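Local coordinates for protein TRAP-T family transporter, DctP (Periplasmic binding) subunit (Sulfitobacter sp. NAS-14.1, PDB 4PF8) that binds beta-D-galacturonate as the periplasmic solute-binding subunit of a TRAP transporter and probably delivers it to the membrane components for uptake, at residues 27-32 / 68-73; 147-152 / 222-227; 103-108 / 302-307. All blocks are in the same frame, centred on the assembly; numbering follows the deposited sequence.

Interaction 1 (27-32 / 68-73); sequences RGWNIH and GSQPDA. With GTR (beta-D-galactopyranuronic acid), chain D.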
loop_
_atom_site.group_PDB
_atom_site.type_symbol
_atom_site.label_atom_id
_atom_site.label_comp_id
_atom_site.label_asym_id
_atom_site.label_seq_id
_atom_site.Cartn_x
_atom_site.Cartn_y
_atom_site.Cartn_z
ATOM N N ARG A 27 16.059 11.007 8.048
ATOM C CA ARG A 27 15.960 9.587 7.757
ATOM C C ARG A 27 14.592 9.268 7.166
ATOM O O ARG A 27 13.561 9.684 7.696
ATOM C CB ARG A 27 16.212 8.748 9.005
ATOM C CG ARG A 27 17.602 8.934 9.537
ATOM C CD ARG A 27 17.992 7.812 10.479
ATOM N NE ARG A 27 19.262 8.101 11.133
ATOM C CZ ARG A 27 19.494 7.948 12.433
ATOM N NH1 ARG A 27 18.540 7.511 13.245
ATOM N NH2 ARG A 27 20.691 8.234 12.918
ATOM N N GLY A 28 14.606 8.550 6.053
ATOM C CA GLY A 28 13.395 8.159 5.353
ATOM C C GLY A 28 13.213 6.657 5.301
ATOM O O GLY A 28 14.182 5.911 5.161
ATOM N N TRP A 29 11.974 6.213 5.472
ATOM C CA TRP A 29 11.666 4.782 5.547
ATOM C C TRP A 29 11.047 4.279 4.256
ATOM O O TRP A 29 10.126 4.884 3.724
ATOM C CB TRP A 29 10.676 4.525 6.670
ATOM C CG TRP A 29 10.313 3.073 6.908
ATOM C CD1 TRP A 29 10.938 2.196 7.740
ATOM C CD2 TRP A 29 9.241 2.348 6.293
ATOM N NE1 TRP A 29 10.323 0.959 7.694
ATOM C CE2 TRP A 29 9.267 1.036 6.820
ATOM C CE3 TRP A 29 8.234 2.692 5.390
ATOM C CZ2 TRP A 29 8.333 0.061 6.445
ATOM C CZ3 TRP A 29 7.305 1.725 5.020
ATOM C CH2 TRP A 29 7.358 0.433 5.555
ATOM N N ASN A 30 11.556 3.151 3.781
ATOM C CA ASN A 30 10.990 2.448 2.634
ATOM C C ASN A 30 11.019 0.968 2.956
ATOM O O ASN A 30 12.034 0.454 3.405
ATOM C CB ASN A 30 11.870 2.724 1.428
ATOM C CG ASN A 30 11.341 2.119 0.127
ATOM O OD1 ASN A 30 10.157 1.809 -0.025
ATOM N ND2 ASN A 30 12.210 2.020 -0.832
ATOM N N ILE A 31 9.913 0.273 2.683
ATOM C CA ILE A 31 9.841 -1.164 2.870
ATOM C C ILE A 31 10.457 -1.953 1.711
ATOM O O ILE A 31 10.810 -3.115 1.861
ATOM C CB ILE A 31 8.376 -1.596 3.086
ATOM C CG1 ILE A 31 8.273 -2.930 3.824
ATOM C CG2 ILE A 31 7.609 -1.633 1.766
ATOM C CD1 ILE A 31 6.832 -3.224 4.275
ATOM N N HIS A 32 10.577 -1.311 0.550
ATOM C CA HIS A 32 10.930 -2.018 -0.676
ATOM C C HIS A 32 12.398 -2.154 -0.971
ATOM O O HIS A 32 13.225 -1.454 -0.384
ATOM C CB HIS A 32 10.255 -1.315 -1.829
ATOM C CG HIS A 32 8.784 -1.488 -1.821
ATOM N ND1 HIS A 32 8.187 -2.704 -2.071
ATOM C CD2 HIS A 32 7.790 -0.620 -1.555
ATOM C CE1 HIS A 32 6.874 -2.564 -1.984
ATOM N NE2 HIS A 32 6.613 -1.315 -1.657
ATOM N N GLY A 68 12.387 -0.695 10.332
ATOM C CA GLY A 68 11.240 -1.242 11.040
ATOM C C GLY A 68 10.166 -1.826 10.143
ATOM O O GLY A 68 10.121 -1.545 8.957
ATOM N N SER A 69 9.296 -2.633 10.733
ATOM C CA SER A 69 8.068 -3.039 10.092
ATOM C C SER A 69 7.182 -1.825 9.863
ATOM O O SER A 69 7.361 -0.767 10.466
ATOM C CB SER A 69 7.327 -4.058 10.951
ATOM O OG SER A 69 6.749 -3.423 12.071
ATOM N N GLN A 70 6.202 -1.962 8.994
ATOM C CA GLN A 70 5.444 -0.809 8.604
ATOM C C GLN A 70 4.632 -0.170 9.748
ATOM O O GLN A 70 4.643 1.052 9.888
ATOM C CB GLN A 70 4.580 -1.104 7.354
ATOM C CG GLN A 70 3.893 0.138 6.839
ATOM C CD GLN A 70 3.676 0.171 5.325
ATOM O OE1 GLN A 70 3.617 1.248 4.736
ATOM N NE2 GLN A 70 3.573 -0.983 4.701
ATOM N N PRO A 71 3.915 -0.967 10.553
ATOM C CA PRO A 71 3.173 -0.339 11.662
ATOM C C PRO A 71 4.122 0.418 12.608
ATOM O O PRO A 71 3.779 1.509 13.080
ATOM C CB PRO A 71 2.495 -1.519 12.357
ATOM C CG PRO A 71 2.411 -2.596 11.280
ATOM C CD PRO A 71 3.650 -2.418 10.444
ATOM N N ASP A 72 5.296 -0.150 12.858
ATOM C CA ASP A 72 6.256 0.476 13.777
ATOM C C ASP A 72 6.865 1.718 13.134
ATOM O O ASP A 72 7.111 2.690 13.818
ATOM C CB ASP A 72 7.358 -0.493 14.162
ATOM C CG ASP A 72 6.865 -1.628 15.049
ATOM O OD1 ASP A 72 5.838 -1.467 15.758
ATOM O OD2 ASP A 72 7.528 -2.688 15.026
ATOM N N ALA A 73 7.071 1.699 11.819
ATOM C CA ALA A 73 7.615 2.873 11.133
ATOM C C ALA A 73 6.633 4.038 11.162
ATOM O O ALA A 73 7.017 5.196 11.315
ATOM C CB ALA A 73 8.014 2.520 9.705
HETATM C C1 GTR D . 2.979 -3.539 -0.825
HETATM C C2 GTR D . 3.093 -2.161 -0.262
HETATM C C3 GTR D . 3.970 -2.245 0.974
HETATM C C4 GTR D . 3.369 -3.180 2.014
HETATM C C5 GTR D . 3.200 -4.528 1.322
HETATM C C6 GTR D . 2.511 -5.521 2.250
HETATM O O1 GTR D . 2.091 -3.540 -1.986
HETATM O O2 GTR D . 3.737 -1.328 -1.264
HETATM O O3 GTR D . 3.987 -0.924 1.556
HETATM O O4 GTR D . 2.086 -2.653 2.394
HETATM O O5 GTR D . 2.421 -4.407 0.113
HETATM O O6A GTR D . 1.769 -6.368 1.684
HETATM O O6B GTR D . 2.822 -5.531 3.463
#
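Next to the galacturonate pocket, to which I31, H32 and Q70 belong, W29 on strand 26-29 packs on the start of helix 70-79 and the G68 just before it. The indole NE1 donates to G68 O at 2.8 Å, with an N-H...O angle of 148° and the acceptor near the ring plane. A CH-pi contact adds to this: A73 CB sits 3.4 Å from the centroid of the W29 five-membered ring and only 6° off its normal; together these would restrict the turning of the indole. The far rim of the indole reaches Q70, whose CB lies 3.6 Å from W29 CH2. With CG anti to the backbone N (chi1 -174°) and a bend at chi2, the Q70 amide turns into the pocket, where NE2 donates to O3 of the sugar at 3.2 Å. Q70 OE1 accepts from S88 N, also in the pocket, consistent with NE2 facing the ligand. H32 NE2 grips the neighbouring hydroxyl, GTR O2, at 2.9 Å, edge-on to the imidazole, while I31 CG2 packs 3.7 Å from GTR O3. Strand 84-88 borders the contact through F87, which meets the W29 ring, and helix 37-52 lies against N30 and H32.

Interaction 2 (147-152 / 222-227); sequences SFYNSV and KYYSLT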
loop_
_atom_site.group_PDB
_atom_site.type_symbol
_atom_site.label_atom_id
_atom_site.label_comp_id
_atom_site.label_asym_id
_atom_site.label_seq_id
_atom_site.Cartn_x
_atom_site.Cartn_y
_atom_site.Cartn_z
ATOM N N SER A 147 -3.658 -8.775 -5.881
ATOM C CA SER A 147 -4.277 -10.025 -6.326
ATOM C C SER A 147 -3.669 -11.195 -5.569
ATOM O O SER A 147 -2.533 -11.118 -5.093
ATOM C CB SER A 147 -4.065 -10.233 -7.823
ATOM O OG SER A 147 -4.789 -9.259 -8.558
ATOM N N PHE A 148 -4.425 -12.285 -5.457
ATOM C CA PHE A 148 -3.952 -13.452 -4.715
ATOM C C PHE A 148 -2.870 -14.226 -5.428
ATOM O O PHE A 148 -2.952 -14.447 -6.637
ATOM C CB PHE A 148 -5.115 -14.414 -4.430
ATOM C CG PHE A 148 -6.064 -13.912 -3.381
ATOM C CD1 PHE A 148 -5.687 -13.853 -2.059
ATOM C CD2 PHE A 148 -7.339 -13.488 -3.726
ATOM C CE1 PHE A 148 -6.552 -13.370 -1.086
ATOM C CE2 PHE A 148 -8.205 -13.014 -2.772
ATOM C CZ PHE A 148 -7.818 -12.952 -1.448
ATOM N N TYR A 149 -1.887 -14.702 -4.661
ATOM C CA TYR A 149 -0.970 -15.711 -5.141
ATOM C C TYR A 149 -0.848 -16.803 -4.112
ATOM O O TYR A 149 -0.940 -16.554 -2.916
ATOM C CB TYR A 149 0.400 -15.122 -5.487
ATOM C CG TYR A 149 1.017 -14.179 -4.489
ATOM C CD1 TYR A 149 1.876 -14.647 -3.495
ATOM C CD2 TYR A 149 0.789 -12.812 -4.565
ATOM C CE1 TYR A 149 2.492 -13.783 -2.629
ATOM C CE2 TYR A 149 1.388 -11.949 -3.701
ATOM C CZ TYR A 149 2.232 -12.419 -2.740
ATOM O OH TYR A 149 2.873 -11.522 -1.894
ATOM N N ASN A 150 -0.652 -18.027 -4.581
ATOM C CA ASN A 150 -0.498 -19.135 -3.664
ATOM C C ASN A 150 0.242 -20.299 -4.293
ATOM O O ASN A 150 0.489 -20.315 -5.494
ATOM C CB ASN A 150 -1.857 -19.546 -3.087
ATOM C CG ASN A 150 -2.683 -20.371 -4.039
ATOM O OD1 ASN A 150 -2.678 -21.604 -3.963
ATOM N ND2 ASN A 150 -3.427 -19.709 -4.912
ATOM N N SER A 151 0.600 -21.272 -3.467
ATOM C CA SER A 151 1.370 -22.439 -3.917
ATOM C C SER A 151 0.527 -23.679 -4.126
ATOM O O SER A 151 1.074 -24.740 -4.409
ATOM C CB SER A 151 2.451 -22.750 -2.882
ATOM O OG SER A 151 1.869 -23.056 -1.628
ATOM N N VAL A 152 -0.782 -23.552 -3.987
ATOM C CA VAL A 152 -1.693 -24.706 -4.011
ATOM C C VAL A 152 -2.448 -24.878 -5.348
ATOM O O VAL A 152 -2.364 -25.930 -5.990
ATOM C CB VAL A 152 -2.720 -24.593 -2.857
ATOM C CG1 VAL A 152 -3.694 -25.795 -2.865
ATOM C CG2 VAL A 152 -2.024 -24.507 -1.528
ATOM N N LYS A 222 3.414 -20.177 -7.142
ATOM C CA LYS A 222 3.406 -20.119 -8.599
ATOM C C LYS A 222 2.043 -19.958 -9.254
ATOM O O LYS A 222 1.962 -20.023 -10.484
ATOM C CB LYS A 222 4.116 -21.347 -9.186
ATOM C CG LYS A 222 5.503 -21.649 -8.597
ATOM C CD LYS A 222 6.537 -20.539 -8.808
ATOM C CE LYS A 222 7.031 -20.447 -10.256
ATOM N NZ LYS A 222 8.085 -19.391 -10.423
ATOM N N TYR A 223 0.985 -19.740 -8.465
ATOM C CA TYR A 223 -0.326 -19.393 -9.013
ATOM C C TYR A 223 -0.651 -17.958 -8.661
ATOM O O TYR A 223 -0.618 -17.592 -7.501
ATOM C CB TYR A 223 -1.406 -20.307 -8.452
ATOM C CG TYR A 223 -1.192 -21.748 -8.778
ATOM C CD1 TYR A 223 -1.474 -22.225 -10.042
ATOM C CD2 TYR A 223 -0.693 -22.626 -7.837
ATOM C CE1 TYR A 223 -1.260 -23.566 -10.357
ATOM C CE2 TYR A 223 -0.477 -23.972 -8.149
ATOM C CZ TYR A 223 -0.768 -24.415 -9.409
ATOM O OH TYR A 223 -0.567 -25.742 -9.732
ATOM N N TYR A 224 -0.937 -17.144 -9.670
ATOM C CA TYR A 224 -1.292 -15.729 -9.454
ATOM C C TYR A 224 -2.644 -15.523 -10.121
ATOM O O TYR A 224 -2.794 -15.765 -11.330
ATOM C CB TYR A 224 -0.234 -14.821 -10.108
ATOM C CG TYR A 224 -0.233 -13.340 -9.725
ATOM C CD1 TYR A 224 -0.642 -12.922 -8.480
ATOM C CD2 TYR A 224 0.240 -12.372 -10.613
ATOM C CE1 TYR A 224 -0.592 -11.582 -8.112
ATOM C CE2 TYR A 224 0.285 -11.045 -10.256
ATOM C CZ TYR A 224 -0.143 -10.661 -8.992
ATOM O OH TYR A 224 -0.108 -9.317 -8.611
ATOM N N SER A 225 -3.623 -15.118 -9.322
ATOM C CA SER A 225 -5.004 -15.039 -9.758
ATOM C C SER A 225 -5.423 -13.569 -9.622
ATOM O O SER A 225 -5.444 -13.026 -8.521
ATOM C CB SER A 225 -5.878 -15.942 -8.918
ATOM O OG SER A 225 -5.392 -17.288 -8.974
ATOM N N LEU A 226 -5.748 -12.951 -10.748
ATOM C CA LEU A 226 -5.892 -11.500 -10.820
ATOM C C LEU A 226 -7.259 -10.987 -10.347
ATOM O O LEU A 226 -8.037 -10.396 -11.116
ATOM C CB LEU A 226 -5.533 -10.992 -12.225
ATOM C CG LEU A 226 -4.104 -11.312 -12.686
ATOM C CD1 LEU A 226 -3.916 -10.915 -14.153
ATOM C CD2 LEU A 226 -3.043 -10.661 -11.808
ATOM N N THR A 227 -7.515 -11.196 -9.060
ATOM C CA THR A 227 -8.722 -10.731 -8.409
ATOM C C THR A 227 -8.786 -9.222 -8.293
ATOM O O THR A 227 -9.859 -8.650 -8.275
ATOM C CB THR A 227 -8.828 -11.353 -7.028
ATOM O OG1 THR A 227 -7.561 -11.228 -6.373
ATOM C CG2 THR A 227 -9.174 -12.842 -7.137
HETATM O O HOH W 1 -2.940 -7.435 -9.194
HETATM O O HOH W 2 -3.749 -17.412 -6.720
HETATM O O HOH W 3 -2.811 -27.126 -8.519
#
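Y149 CG lies between its backbone N and carbonyl carbon (chi1 46°), whereas Y224 CG is anti to its N (chi1 -166°); these torsions turn the Y224 ring in beside Y149, its CD1 3.9 Å from Y149 CB. The two belong to an antiparallel pair of strands, 146-150 and 223-230, within a four-stranded mixed sheet, and form a non-hydrogen-bonded pair on the face that carries both tyrosines. Y212 lies against both rings; Y149 OH is hydrogen-bonded to H217 ND1 and Y224 OH to N207 O. N150 and Y223 are the adjacent hydrogen-bonded pair: N150 N donates to Y223 O at 3.0 Å, and Y223 N returns a bond to N150 O at 3.1 Å. Opposite N150 the second strand places two residues, K222 and Y223, a classic beta bulge. At the same end, N150 OD1 accepts from V152 N at 2.7 Å, closing an Asx turn as the strand finishes. Farther along, S225 N donates to F148 O at 2.8 Å in an almost straight bond (177°). Beyond it the strands are joined less firmly, since F148 N makes a weak bond to T227 OG1, whose stronger partner is H229. Water links the margins too, one molecule donating to V152 O at 2.8 Å and lying 2.9 Å from Y223 OH.

Interaction 3 (103-108 / 302-307); sequences SLPFVF and PVYEKY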
loop_
_atom_site.group_PDB
_atom_site.type_symbol
_atom_site.label_atom_id
_atom_site.label_comp_id
_atom_site.label_asym_id
_atom_site.label_seq_id
_atom_site.Cartn_x
_atom_site.Cartn_y
_atom_site.Cartn_z
ATOM N N SER A 103 -8.969 0.712 2.315
ATOM C CA SER A 103 -8.677 -0.714 2.444
ATOM C C SER A 103 -9.912 -1.602 2.300
ATOM O O SER A 103 -9.854 -2.811 2.517
ATOM C CB SER A 103 -8.005 -0.993 3.778
ATOM O OG SER A 103 -6.684 -0.514 3.739
ATOM N N LEU A 104 -11.039 -0.994 1.945
ATOM C CA LEU A 104 -12.240 -1.779 1.699
ATOM C C LEU A 104 -12.128 -2.420 0.324
ATOM O O LEU A 104 -11.695 -1.787 -0.612
ATOM C CB LEU A 104 -13.467 -0.869 1.786
ATOM C CG LEU A 104 -13.818 -0.432 3.213
ATOM C CD1 LEU A 104 -14.823 0.695 3.182
ATOM C CD2 LEU A 104 -14.377 -1.602 4.024
ATOM N N PRO A 105 -12.508 -3.697 0.208
ATOM C CA PRO A 105 -12.319 -4.377 -1.070
ATOM C C PRO A 105 -13.209 -3.764 -2.153
ATOM O O PRO A 105 -14.368 -3.454 -1.908
ATOM C CB PRO A 105 -12.734 -5.833 -0.786
ATOM C CG PRO A 105 -13.346 -5.846 0.559
ATOM C CD PRO A 105 -12.952 -4.576 1.290
ATOM N N PHE A 106 -12.624 -3.582 -3.326
ATOM C CA PHE A 106 -13.317 -3.061 -4.499
ATOM C C PHE A 106 -13.906 -1.669 -4.295
ATOM O O PHE A 106 -14.830 -1.281 -5.005
ATOM C CB PHE A 106 -14.411 -4.044 -4.953
ATOM C CG PHE A 106 -13.900 -5.416 -5.287
ATOM C CD1 PHE A 106 -13.169 -5.647 -6.437
ATOM C CD2 PHE A 106 -14.140 -6.481 -4.432
ATOM C CE1 PHE A 106 -12.706 -6.925 -6.764
ATOM C CE2 PHE A 106 -13.673 -7.735 -4.750
ATOM C CZ PHE A 106 -12.954 -7.955 -5.920
ATOM N N VAL A 107 -13.371 -0.899 -3.349
ATOM C CA VAL A 107 -13.936 0.418 -3.066
ATOM C C VAL A 107 -13.655 1.388 -4.224
ATOM O O VAL A 107 -14.473 2.263 -4.506
ATOM C CB VAL A 107 -13.461 0.967 -1.678
ATOM C CG1 VAL A 107 -12.041 1.488 -1.736
ATOM C CG2 VAL A 107 -14.404 2.042 -1.173
ATOM N N PHE A 108 -12.511 1.220 -4.880
ATOM C CA PHE A 108 -12.160 1.981 -6.082
ATOM C C PHE A 108 -12.543 1.161 -7.318
ATOM O O PHE A 108 -12.340 -0.078 -7.365
ATOM C CB PHE A 108 -10.659 2.280 -6.136
ATOM C CG PHE A 108 -10.160 3.208 -5.053
ATOM C CD1 PHE A 108 -10.449 4.553 -5.080
ATOM C CD2 PHE A 108 -9.401 2.715 -4.020
ATOM C CE1 PHE A 108 -9.998 5.398 -4.107
ATOM C CE2 PHE A 108 -8.942 3.543 -3.026
ATOM C CZ PHE A 108 -9.229 4.895 -3.063
ATOM N N PRO A 302 -19.947 -8.466 3.468
ATOM C CA PRO A 302 -19.887 -8.459 4.938
ATOM C C PRO A 302 -18.771 -7.592 5.533
ATOM O O PRO A 302 -18.911 -7.082 6.643
ATOM C CB PRO A 302 -19.680 -9.939 5.288
ATOM C CG PRO A 302 -20.247 -10.687 4.138
ATOM C CD PRO A 302 -19.991 -9.831 2.918
ATOM N N VAL A 303 -17.690 -7.404 4.789
ATOM C CA VAL A 303 -16.590 -6.563 5.239
ATOM C C VAL A 303 -17.083 -5.127 5.384
ATOM O O VAL A 303 -16.725 -4.449 6.336
ATOM C CB VAL A 303 -15.420 -6.611 4.245
ATOM C CG1 VAL A 303 -14.334 -5.688 4.678
ATOM C CG2 VAL A 303 -14.903 -8.043 4.116
ATOM N N TYR A 304 -17.863 -4.662 4.413
ATOM C CA TYR A 304 -18.459 -3.321 4.481
ATOM C C TYR A 304 -19.450 -3.227 5.628
ATOM O O TYR A 304 -19.442 -2.266 6.405
ATOM C CB TYR A 304 -19.184 -3.000 3.174
ATOM C CG TYR A 304 -18.264 -2.563 2.041
ATOM C CD1 TYR A 304 -17.584 -3.495 1.276
ATOM C CD2 TYR A 304 -18.100 -1.222 1.733
ATOM C CE1 TYR A 304 -16.742 -3.106 0.240
ATOM C CE2 TYR A 304 -17.265 -0.824 0.700
ATOM C CZ TYR A 304 -16.602 -1.769 -0.052
ATOM O OH TYR A 304 -15.769 -1.362 -1.082
ATOM N N GLU A 305 -20.313 -4.230 5.737
ATOM C CA GLU A 305 -21.323 -4.221 6.787
ATOM C C GLU A 305 -20.659 -4.148 8.154
ATOM O O GLU A 305 -21.097 -3.400 9.016
ATOM C CB GLU A 305 -22.214 -5.460 6.696
ATOM C CG GLU A 305 -22.978 -5.568 5.391
ATOM C CD GLU A 305 -24.114 -4.574 5.285
ATOM O OE1 GLU A 305 -24.317 -3.794 6.242
ATOM O OE2 GLU A 305 -24.809 -4.581 4.243
ATOM N N LYS A 306 -19.593 -4.913 8.335
ATOM C CA LYS A 306 -18.900 -4.972 9.611
ATOM C C LYS A 306 -18.216 -3.651 9.926
ATOM O O LYS A 306 -18.336 -3.120 11.018
ATOM C CB LYS A 306 -17.837 -6.056 9.596
ATOM C CG LYS A 306 -17.267 -6.325 10.993
ATOM C CD LYS A 306 -15.993 -7.122 10.934
ATOM C CE LYS A 306 -16.120 -8.315 10.025
ATOM N NZ LYS A 306 -14.863 -9.078 10.063
ATOM N N TYR A 307 -17.477 -3.147 8.954
ATOM C CA TYR A 307 -16.760 -1.901 9.163
ATOM C C TYR A 307 -17.721 -0.802 9.596
ATOM O O TYR A 307 -17.482 -0.071 10.579
ATOM C CB TYR A 307 -16.001 -1.497 7.892
ATOM C CG TYR A 307 -15.261 -0.210 8.123
ATOM C CD1 TYR A 307 -14.241 -0.145 9.065
ATOM C CD2 TYR A 307 -15.620 0.940 7.455
ATOM C CE1 TYR A 307 -13.582 1.043 9.323
ATOM C CE2 TYR A 307 -14.959 2.153 7.707
ATOM C CZ TYR A 307 -13.944 2.187 8.636
ATOM O OH TYR A 307 -13.295 3.386 8.895
#
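Y304 projects from helix 301-310 onto a type II beta turn, L104 to V107, in the loop before helix 111-118. Its CG is anti to the carbonyl carbon (chi1 -79°), which carries the ring from CB outward to the turn. L104 lies over one face of the ring, toward the rim, its CD1 4.1 Å from Y304 CD2 and 3.8 Å from Y304 CE2. On the other margin Y304 CE1 is 3.2 Å from P105 O. CZ then passes 3.7 Å from L104 CB, and at the tip OH donates to P105 O at 2.6 Å. The carbonyl oxygen is close to the tyrosine ring plane, but the donor stands 40° out of the carbonyl plane, so the bond does not follow a lone pair. A phenylalanine here would probably keep much of the ring packing but leave P105 O without this donor, and the turn less firmly tied to the helix. V303 CG1 extends the contact along the helix, 3.8 Å from P105 CD and also touching L104 CD2, which meets Y307 CB as well, while R322 of helix 315-322 lies against both Y304 and V107. Beside the P105 bond, Y304 OH lies 3.2 Å from V107 CA.

In the fold
Interaction 1 comes first along the chain and closes before the others open; its strand 26-29 belongs to the five-stranded sheet. Interaction 2 lies within the four-stranded sheet, and both its ranges fall between 103-108 and 302-307, the loop and helix 301-310 that interaction 3 brings together. Centres lie 26 Å apart for interactions 1 and 2 and for 1 and 3, with nearest atoms about 10 Å apart in each case; 1 and 3 are on opposite sides of the chain's centre. Interactions 2 and 3, at 21 Å, do touch, through T227 O and F106 CE1 (3.7 Å). Interaction 1 thus supplies sugar-binding residues, while 2, with the side chain of Y149 about 6 Å from the sugar, and 3 join parts of the fold without contacting it directly.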